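Local coordinates for protein tyrosine--tRNA ligase (Pyrococcus horikoshii, PDB 2CYC) that catalyses the attachment of tyrosine to its cognate tRNA, probably activating the amino acid with ATP first and then transferring it to the acceptor end, at residues A[135-140]-A[168-173]; A[175-180]-A[198-203]. One frame throughout, in Å; residues are numbered along the deposited sequence.

Contact 1: A[135-140]-A[168-173]. With TYR (tyrosine), chain C.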
loop_
_atom_site.group_PDB
_atom_site.type_symbol
_atom_site.label_atom_id
_atom_site.label_comp_id
_atom_site.label_asym_id
_atom_site.label_seq_id
_atom_site.Cartn_x
_atom_site.Cartn_y
_atom_site.Cartn_z
ATOM N N ILE A 135 2.184 -3.471 5.788
ATOM C CA ILE A 135 0.810 -3.942 5.964
ATOM C C ILE A 135 0.404 -3.884 7.442
ATOM O O ILE A 135 -0.665 -3.382 7.783
ATOM C CB ILE A 135 0.635 -5.410 5.498
ATOM C CG1 ILE A 135 0.913 -5.534 3.998
ATOM C CG2 ILE A 135 -0.781 -5.893 5.814
ATOM C CD1 ILE A 135 0.020 -4.684 3.146
ATOM N N ASP A 136 1.263 -4.415 8.307
ATOM C CA ASP A 136 1.001 -4.445 9.744
ATOM C C ASP A 136 0.671 -3.051 10.272
ATOM O O ASP A 136 -0.275 -2.862 11.041
ATOM C CB ASP A 136 2.222 -5.011 10.475
ATOM C CG ASP A 136 1.964 -5.238 11.954
ATOM O OD1 ASP A 136 0.811 -5.562 12.317
ATOM O OD2 ASP A 136 2.923 -5.111 12.745
ATOM N N ILE A 137 1.473 -2.077 9.860
ATOM C CA ILE A 137 1.263 -0.698 10.252
ATOM C C ILE A 137 -0.052 -0.182 9.651
ATOM O O ILE A 137 -0.860 0.453 10.337
ATOM C CB ILE A 137 2.427 0.175 9.745
ATOM C CG1 ILE A 137 3.688 -0.124 10.559
ATOM C CG2 ILE A 137 2.046 1.655 9.800
ATOM C CD1 ILE A 137 4.993 0.301 9.850
ATOM N N SER A 138 -0.264 -0.463 8.370
ATOM C CA SER A 138 -1.459 0.003 7.679
ATOM C C SER A 138 -2.758 -0.490 8.297
ATOM O O SER A 138 -3.808 0.124 8.108
ATOM C CB SER A 138 -1.391 -0.383 6.207
ATOM O OG SER A 138 -0.336 0.322 5.584
ATOM N N LYS A 139 -2.686 -1.599 9.027
ATOM C CA LYS A 139 -3.858 -2.142 9.707
ATOM C C LYS A 139 -4.232 -1.268 10.905
ATOM O O LYS A 139 -5.360 -1.329 11.388
ATOM C CB LYS A 139 -3.584 -3.550 10.237
ATOM C CG LYS A 139 -3.688 -4.669 9.235
ATOM C CD LYS A 139 -3.299 -5.977 9.909
ATOM C CE LYS A 139 -4.279 -7.087 9.602
ATOM N NZ LYS A 139 -5.644 -6.803 10.116
ATOM N N ASN A 140 -3.289 -0.454 11.382
ATOM C CA ASN A 140 -3.539 0.397 12.550
ATOM C C ASN A 140 -3.699 1.870 12.236
ATOM O O ASN A 140 -3.650 2.699 13.139
ATOM C CB ASN A 140 -2.408 0.243 13.570
ATOM C CG ASN A 140 -2.287 -1.174 14.085
ATOM O OD1 ASN A 140 -1.510 -1.976 13.565
ATOM N ND2 ASN A 140 -3.071 -1.497 15.102
ATOM N N TYR A 168 3.095 5.827 0.158
ATOM C CA TYR A 168 4.301 6.540 0.605
ATOM C C TYR A 168 4.384 6.820 2.125
ATOM O O TYR A 168 5.377 6.491 2.776
ATOM C CB TYR A 168 4.412 7.852 -0.203
ATOM C CG TYR A 168 5.625 8.743 0.050
ATOM C CD1 TYR A 168 6.398 9.196 -1.015
ATOM C CD2 TYR A 168 5.940 9.208 1.330
ATOM C CE1 TYR A 168 7.446 10.090 -0.827
ATOM C CE2 TYR A 168 6.991 10.109 1.531
ATOM C CZ TYR A 168 7.738 10.544 0.444
ATOM O OH TYR A 168 8.783 11.429 0.619
ATOM N N PRO A 169 3.344 7.415 2.716
ATOM C CA PRO A 169 3.456 7.677 4.159
ATOM C C PRO A 169 3.590 6.413 5.019
ATOM O O PRO A 169 4.250 6.422 6.055
ATOM C CB PRO A 169 2.181 8.466 4.470
ATOM C CG PRO A 169 1.835 9.111 3.128
ATOM C CD PRO A 169 2.090 7.967 2.179
ATOM N N MET A 170 2.946 5.330 4.600
ATOM C CA MET A 170 3.031 4.096 5.360
ATOM C C MET A 170 4.433 3.503 5.202
ATOM O O MET A 170 4.939 2.817 6.092
ATOM C CB MET A 170 1.940 3.119 4.897
ATOM C CG MET A 170 0.528 3.631 5.199
ATOM S SD MET A 170 0.198 3.872 6.975
ATOM C CE MET A 170 0.676 5.621 7.216
ATOM N N MET A 171 5.066 3.780 4.069
ATOM C CA MET A 171 6.423 3.304 3.836
ATOM C C MET A 171 7.386 4.086 4.741
ATOM O O MET A 171 8.348 3.522 5.266
ATOM C CB MET A 171 6.819 3.510 2.369
ATOM C CG MET A 171 6.172 2.541 1.392
ATOM S SD MET A 171 6.404 3.093 -0.319
ATOM C CE MET A 171 8.222 2.991 -0.466
ATOM N N GLN A 172 7.124 5.380 4.926
ATOM C CA GLN A 172 7.992 6.207 5.765
ATOM C C GLN A 172 7.933 5.715 7.202
ATOM O O GLN A 172 8.962 5.653 7.885
ATOM C CB GLN A 172 7.595 7.695 5.706
ATOM C CG GLN A 172 8.561 8.629 6.493
ATOM C CD GLN A 172 8.557 10.071 5.989
ATOM O OE1 GLN A 172 8.160 10.332 4.856
ATOM N NE2 GLN A 172 9.029 11.010 6.821
ATOM N N VAL A 173 6.740 5.360 7.667
ATOM C CA VAL A 173 6.623 4.857 9.030
ATOM C C VAL A 173 7.328 3.500 9.152
ATOM O O VAL A 173 8.058 3.256 10.117
ATOM C CB VAL A 173 5.143 4.739 9.445
ATOM C CG1 VAL A 173 5.018 4.045 10.787
ATOM C CG2 VAL A 173 4.533 6.136 9.521
HETATM N N TYR C . 9.224 12.420 3.157
HETATM C CA TYR C . 10.636 12.901 3.244
HETATM C C TYR C . 10.801 14.213 2.480
HETATM O O TYR C . 9.850 14.608 1.770
HETATM C CB TYR C . 11.591 11.840 2.673
HETATM C CG TYR C . 11.606 10.548 3.467
HETATM C CD1 TYR C . 11.997 10.532 4.805
HETATM C CD2 TYR C . 11.228 9.338 2.878
HETATM C CE1 TYR C . 12.007 9.336 5.544
HETATM C CE2 TYR C . 11.244 8.145 3.599
HETATM C CZ TYR C . 11.628 8.147 4.929
HETATM O OH TYR C . 11.627 6.960 5.641
HETATM O OXT TYR C . 11.880 14.827 2.594
#
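Ile137 and Ser138, near the end of helix 128-138, pack on Met170 and Val173 of helix 164-178 in the Rossmann-fold catalytic domain of a class I aminoacyl-tRNA synthetase. Ile137 sends two methyls across: CD1 meets Val173 CG1 at 3.9 Å, while CG2 sits between that same valine methyl and Met170 SD, 4.0 Å from the sulfur. CG2 stands anti to the backbone N of Ile137, which puts it within reach of both. Met170 bends at both chi2 and chi3, and its CG passes 3.4 Å from Ser138 OG, a hydroxyl hydrogen-bonded to Val134 O in its own helix. Phe163 of the second subunit also packs on Met170 and Ser138, so this seam borders the dimer interface.

From another side of helix 164-178, Gln172 reaches the bound tyrosine. Its CB stays 4.1 Å from the ligand's CZ, and CG closes to 3.5 Å of the same atom. The chain then runs on extended, laying the amide flat over the ligand ring with CD 3.6 Å from CE1. At the tip, NE2 bonds Gln190 OE1 and OE1 accepts from the ligand's amino N. Shortening Gln172 to an alanine would probably leave that amino N short of an acceptor and the ligand ring without its amide cover. The ligand N also donates to Tyr168 OH, lying at the edge of the Tyr168 ring and near its plane, 2.8 Å from the oxygen.

Contact 2: A[175-180]-A[198-203]. With TYR (tyrosine), chain C.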
loop_
_atom_site.group_PDB
_atom_site.type_symbol
_atom_site.label_atom_id
_atom_site.label_comp_id
_atom_site.label_asym_id
_atom_site.label_seq_id
_atom_site.Cartn_x
_atom_site.Cartn_y
_atom_site.Cartn_z
ATOM N N ASP A 175 9.779 2.398 7.381
ATOM C CA ASP A 175 11.218 2.609 7.296
ATOM C C ASP A 175 11.800 2.761 8.693
ATOM O O ASP A 175 12.927 2.335 8.961
ATOM C CB ASP A 175 11.549 3.886 6.514
ATOM C CG ASP A 175 11.169 3.797 5.058
ATOM O OD1 ASP A 175 11.069 2.669 4.534
ATOM O OD2 ASP A 175 10.991 4.862 4.439
ATOM N N ILE A 176 11.033 3.394 9.575
ATOM C CA ILE A 176 11.493 3.610 10.935
ATOM C C ILE A 176 11.608 2.301 11.711
ATOM O O ILE A 176 12.663 1.979 12.268
ATOM C CB ILE A 176 10.543 4.589 11.697
ATOM C CG1 ILE A 176 10.722 6.010 11.143
ATOM C CG2 ILE A 176 10.822 4.534 13.205
ATOM C CD1 ILE A 176 9.673 7.012 11.605
ATOM N N PHE A 177 10.531 1.533 11.734
ATOM C CA PHE A 177 10.540 0.291 12.489
ATOM C C PHE A 177 11.405 -0.805 11.907
ATOM O O PHE A 177 12.045 -1.541 12.649
ATOM C CB PHE A 177 9.101 -0.172 12.701
ATOM C CG PHE A 177 8.321 0.768 13.565
ATOM C CD1 PHE A 177 8.535 0.797 14.948
ATOM C CD2 PHE A 177 7.465 1.705 13.000
ATOM C CE1 PHE A 177 7.912 1.756 15.752
ATOM C CE2 PHE A 177 6.835 2.674 13.795
ATOM C CZ PHE A 177 7.063 2.698 15.175
ATOM N N TYR A 178 11.462 -0.892 10.581
ATOM C CA TYR A 178 12.270 -1.920 9.951
ATOM C C TYR A 178 13.762 -1.758 10.249
ATOM O O TYR A 178 14.477 -2.745 10.390
ATOM C CB TYR A 178 12.067 -1.917 8.441
ATOM C CG TYR A 178 12.627 -3.155 7.791
ATOM C CD1 TYR A 178 11.924 -4.360 7.835
ATOM C CD2 TYR A 178 13.863 -3.130 7.151
ATOM C CE1 TYR A 178 12.437 -5.508 7.249
ATOM C CE2 TYR A 178 14.387 -4.268 6.565
ATOM C CZ TYR A 178 13.664 -5.452 6.614
ATOM O OH TYR A 178 14.155 -6.570 6.000
ATOM N N GLN A 179 14.233 -0.516 10.338
ATOM C CA GLN A 179 15.643 -0.256 10.624
ATOM C C GLN A 179 15.917 -0.127 12.132
ATOM O O GLN A 179 17.043 0.164 12.532
ATOM C CB GLN A 179 16.097 1.031 9.915
ATOM C CG GLN A 179 15.812 1.058 8.409
ATOM C CD GLN A 179 16.220 2.369 7.758
ATOM O OE1 GLN A 179 17.377 2.556 7.354
ATOM N NE2 GLN A 179 15.271 3.293 7.664
ATOM N N GLY A 180 14.890 -0.341 12.953
ATOM C CA GLY A 180 15.036 -0.233 14.399
ATOM C C GLY A 180 15.353 1.182 14.860
ATOM O O GLY A 180 16.052 1.379 15.854
ATOM N N ILE A 198 4.729 6.973 16.456
ATOM C CA ILE A 198 4.650 6.882 17.900
ATOM C C ILE A 198 3.347 6.223 18.338
ATOM O O ILE A 198 3.350 5.415 19.265
ATOM C CB ILE A 198 4.818 8.280 18.532
ATOM C CG1 ILE A 198 6.273 8.726 18.358
ATOM C CG2 ILE A 198 4.450 8.256 19.999
ATOM C CD1 ILE A 198 6.519 10.207 18.651
ATOM N N GLU A 199 2.247 6.545 17.660
ATOM C CA GLU A 199 0.937 5.949 17.963
ATOM C C GLU A 199 0.865 4.425 17.735
ATOM O O GLU A 199 0.255 3.705 18.526
ATOM C CB GLU A 199 -0.158 6.603 17.111
ATOM C CG GLU A 199 -0.783 7.858 17.706
ATOM C CD GLU A 199 -1.689 8.580 16.715
ATOM O OE1 GLU A 199 -2.379 7.897 15.925
ATOM O OE2 GLU A 199 -1.717 9.832 16.737
ATOM N N VAL A 200 1.479 3.930 16.660
ATOM C CA VAL A 200 1.418 2.498 16.366
ATOM C C VAL A 200 2.581 1.658 16.895
ATOM O O VAL A 200 2.532 0.428 16.822
ATOM C CB VAL A 200 1.336 2.242 14.834
ATOM C CG1 VAL A 200 0.174 3.049 14.219
ATOM C CG2 VAL A 200 2.679 2.611 14.167
ATOM N N ALA A 201 3.617 2.310 17.421
ATOM C CA ALA A 201 4.812 1.593 17.888
ATOM C C ALA A 201 4.587 0.321 18.700
ATOM O O ALA A 201 5.164 -0.728 18.404
ATOM C CB ALA A 201 5.715 2.538 18.684
ATOM N N GLN A 202 3.763 0.420 19.735
ATOM C CA GLN A 202 3.526 -0.714 20.601
ATOM C C GLN A 202 2.495 -1.711 20.101
ATOM O O GLN A 202 2.255 -2.730 20.742
ATOM C CB GLN A 202 3.171 -0.204 21.995
ATOM C CG GLN A 202 4.317 0.602 22.605
ATOM C CD GLN A 202 4.034 1.084 24.016
ATOM O OE1 GLN A 202 4.914 1.063 24.871
ATOM N NE2 GLN A 202 2.814 1.532 24.261
ATOM N N LYS A 203 1.906 -1.432 18.943
ATOM C CA LYS A 203 0.918 -2.336 18.362
ATOM C C LYS A 203 1.525 -3.223 17.277
ATOM O O LYS A 203 0.882 -4.165 16.813
ATOM C CB LYS A 203 -0.227 -1.542 17.743
ATOM C CG LYS A 203 -0.854 -0.531 18.681
ATOM C CD LYS A 203 -1.996 0.195 17.990
ATOM C CE LYS A 203 -2.568 1.288 18.875
ATOM N NZ LYS A 203 -3.735 1.935 18.224
HETATM N N TYR C . 9.224 12.420 3.157
HETATM C CA TYR C . 10.636 12.901 3.244
HETATM C C TYR C . 10.801 14.213 2.480
HETATM O O TYR C . 9.850 14.608 1.770
HETATM C CB TYR C . 11.591 11.840 2.673
HETATM C CG TYR C . 11.606 10.548 3.467
HETATM C CD1 TYR C . 11.997 10.532 4.805
HETATM C CD2 TYR C . 11.228 9.338 2.878
HETATM C CE1 TYR C . 12.007 9.336 5.544
HETATM C CE2 TYR C . 11.244 8.145 3.599
HETATM C CZ TYR C . 11.628 8.147 4.929
HETATM O OH TYR C . 11.627 6.960 5.641
HETATM O OXT TYR C . 11.880 14.827 2.594
#
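Phe177 reaches from helix 164-178 to the end of helix 191-200, where its ring tip lands on Ala201 and Val200. With chi1 at -65°, CG is anti to the carbonyl carbon and beside the backbone N; the bond to CB points toward 198-203, and CE1, CZ and CE2 make the contact. CE1 comes to 3.7 Å from Ala201 CB, and CZ sits at the same distance from Ala201 CA, so backbone as well as methyl receives the ring. On the other flank CE2 meets Val200 CG2 more loosely, at 4.2 Å. That methyl occupies the crowded position between the N and carbonyl carbon of Val200. The contact is entirely apolar, and Pro218 of strand 214-223 packs on both Phe177 and Ala201.

Past Phe177 the helix closes in a Schellman motif. Gly180 takes a positive phi of 65°, and its N bonds Phe177 O at 3.1 Å. Gln179, extended at chi2, runs its side chain back along the helix, so that NE2 donates to Asp175 O over 2.8 Å, from above the carbonyl plane; its OE1 accepts from Arg69.

One turn earlier, Asp175 turns its carboxylate to the substrate. OD2 accepts the phenol OH of the bound tyrosine at 2.5 Å, and Tyr130 OH bonds OD1, steadying the rotation of the group. An aspartate that reads the hydroxyl at the bottom of the pocket, beside Tyr37, is the hallmark of the tyrosine site in tyrosyl-tRNA synthetases.

How the contacts relate
Contact 1 closes before contact 2 opens along the chain, yet their centres lie only about 9 Å apart, because helix 164-178 serves both. Its 168-173 part meets the end of helix 128-138; its last turn, in 175-178, meets the end of helix 191-200, reached by way of strand 183-187 of the mixed sheet. The two contacts also touch directly: Ile137 CD1 lies 4.2 Å from Phe177 CD2, and Asn140 CB lies 3.9 Å from Val200 CG1. The shared helix brings Tyr168 and Gln172 to the amino group of the bound tyrosine and Asp175 to its phenol, so helices 128-138 and 191-200 pack against the helix that carries these substrate-binding residues.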